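Local coordinates for protein putative thiosulfate sulfurtransferase YOR285W (Saccharomyces cerevisiae, PDB 3D1P) that transfers sulfur from thiosulfate to glutathione, producing S-sulfanylglutathione and sulfite in mitochondrial hydrogen sulfide metabolism, at residues 70-75 with 92-97. Sequence-based numbering, arbitrary orientation. Where two conformers were deposited one is given.
Sequences DAFALD and KELIFY
One face of the F72 ring takes the edge of F96: CE1 of F96 stands 3.7 Å above the F72 plane, displaced toward the CE2 side of the rim. The two rings are nearly perpendicular, their planes at 79° and their centroids 5.3 Å apart, a T-shaped pair in which F96 supplies the edge and F72 the face. L94 comes in beside F96, two residues back on the same strand, and its CD2 methyl meets the F72 ring obliquely, 3.6 Å from F72 CE1. F72 thus meets two residues on the same side of strand 93-97. Its ring is swung beside its own backbone N (chi1 -79°) and reaches across from the short 3-10 turn that carries it, bridging an 11.0 Å separation between the CA atoms of F72 and L94. V110 of helix 102-112 and V44 of strand 41-45 also touch F72, while A107, Q108 and A111 pack on F96. The contact therefore ties the loop before helix 76-83 to the central parallel sheet of the rhodanese domain, with F96 two positions before C98, which carries the persulfide intermediate. All three side chains are buried and hydrocarbon, so hydrophobic burial and van der Waals contact join the segments, with a modest electrostatic contribution likely from the F96 edge facing the F72 pi cloud.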
# COMPACT_ATOMS: atom_id res chain seq x y z
N ASP A 70 9.15 10.51 2.19
CA ASP A 70 9.39 10.99 0.84
C ASP A 70 9.53 9.93 -0.21
O ASP A 70 9.81 10.26 -1.34
CB ASP A 70 10.71 11.83 0.80
CG ASP A 70 11.95 11.01 1.29
OD1 ASP A 70 11.82 9.99 2.12
OD2 ASP A 70 13.07 11.48 0.91
N ALA A 71 9.34 8.65 0.14
CA ALA A 71 9.63 7.60 -0.79
C ALA A 71 8.93 7.81 -2.13
O ALA A 71 9.56 7.68 -3.17
CB ALA A 71 9.19 6.24 -0.24
N PHE A 72 7.65 8.15 -2.11
CA PHE A 72 6.92 8.25 -3.35
C PHE A 72 7.20 9.51 -4.15
O PHE A 72 6.64 9.66 -5.24
CB PHE A 72 5.43 7.99 -3.16
CG PHE A 72 5.14 6.51 -3.05
CD1 PHE A 72 5.12 5.74 -4.20
CD2 PHE A 72 5.00 5.88 -1.83
CE1 PHE A 72 4.97 4.38 -4.15
CE2 PHE A 72 4.83 4.52 -1.77
CZ PHE A 72 4.82 3.76 -2.94
N ALA A 73 8.11 10.36 -3.65
CA ALA A 73 8.63 11.50 -4.38
C ALA A 73 9.99 11.22 -4.99
O ALA A 73 10.53 12.07 -5.70
CB ALA A 73 8.72 12.72 -3.46
N LEU A 74 10.57 10.05 -4.76
CA LEU A 74 11.90 9.75 -5.27
C LEU A 74 11.87 9.27 -6.70
O LEU A 74 10.96 8.57 -7.12
CB LEU A 74 12.55 8.66 -4.40
CG LEU A 74 12.70 9.01 -2.93
CD1 LEU A 74 13.25 7.83 -2.15
CD2 LEU A 74 13.55 10.26 -2.72
N ASP A 75 12.92 9.60 -7.44
CA ASP A 75 13.08 9.02 -8.78
C ASP A 75 13.37 7.52 -8.67
O ASP A 75 13.67 7.01 -7.58
CB ASP A 75 14.15 9.76 -9.57
CG ASP A 75 15.53 9.44 -9.10
OD1 ASP A 75 15.94 8.26 -9.05
OD2 ASP A 75 16.29 10.39 -8.83
N LYS A 92 0.11 1.71 -12.79
CA LYS A 92 -0.69 0.79 -12.01
C LYS A 92 -1.55 1.53 -11.00
O LYS A 92 -1.32 2.69 -10.69
CB LYS A 92 0.24 -0.17 -11.28
CG LYS A 92 0.97 -1.12 -12.24
CD LYS A 92 1.78 -2.15 -11.48
CE LYS A 92 2.59 -3.11 -12.34
NZ LYS A 92 3.28 -4.11 -11.51
N GLU A 93 -2.55 0.82 -10.49
CA GLU A 93 -3.32 1.29 -9.34
C GLU A 93 -2.55 0.94 -8.06
O GLU A 93 -2.30 -0.24 -7.81
CB GLU A 93 -4.69 0.62 -9.27
CG GLU A 93 -5.49 1.07 -8.09
CD GLU A 93 -6.83 0.37 -7.90
OE1 GLU A 93 -7.14 -0.57 -8.63
OE2 GLU A 93 -7.55 0.78 -6.97
N LEU A 94 -2.19 1.94 -7.28
CA LEU A 94 -1.52 1.72 -6.00
C LEU A 94 -2.55 1.92 -4.89
O LEU A 94 -3.21 2.97 -4.84
CB LEU A 94 -0.38 2.71 -5.79
CG LEU A 94 0.97 2.30 -6.39
CD1 LEU A 94 0.92 2.10 -7.93
CD2 LEU A 94 2.03 3.32 -5.99
N ILE A 95 -2.69 0.93 -4.02
CA ILE A 95 -3.65 0.95 -2.92
C ILE A 95 -2.87 1.09 -1.62
O ILE A 95 -2.09 0.22 -1.28
CB ILE A 95 -4.49 -0.32 -2.88
CG1 ILE A 95 -5.15 -0.60 -4.22
CG2 ILE A 95 -5.53 -0.20 -1.76
CD1 ILE A 95 -5.96 -1.92 -4.26
N PHE A 96 -3.07 2.20 -0.92
CA PHE A 96 -2.27 2.54 0.23
C PHE A 96 -2.96 2.22 1.55
O PHE A 96 -4.17 2.48 1.72
CB PHE A 96 -2.00 4.05 0.24
CG PHE A 96 -1.07 4.47 -0.83
CD1 PHE A 96 0.30 4.56 -0.60
CD2 PHE A 96 -1.54 4.75 -2.11
CE1 PHE A 96 1.15 4.93 -1.63
CE2 PHE A 96 -0.67 5.10 -3.14
CZ PHE A 96 0.66 5.16 -2.88
N TYR A 97 -2.19 1.73 2.51
CA TYR A 97 -2.71 1.47 3.86
C TYR A 97 -1.54 1.34 4.83
O TYR A 97 -0.39 1.14 4.44
CB TYR A 97 -3.58 0.21 3.88
CG TYR A 97 -2.91 -1.02 3.33
CD1 TYR A 97 -2.20 -1.88 4.16
CD2 TYR A 97 -2.98 -1.34 1.99
CE1 TYR A 97 -1.58 -2.99 3.67
CE2 TYR A 97 -2.35 -2.45 1.47
CZ TYR A 97 -1.65 -3.31 2.31
OH TYR A 97 -1.06 -4.42 1.79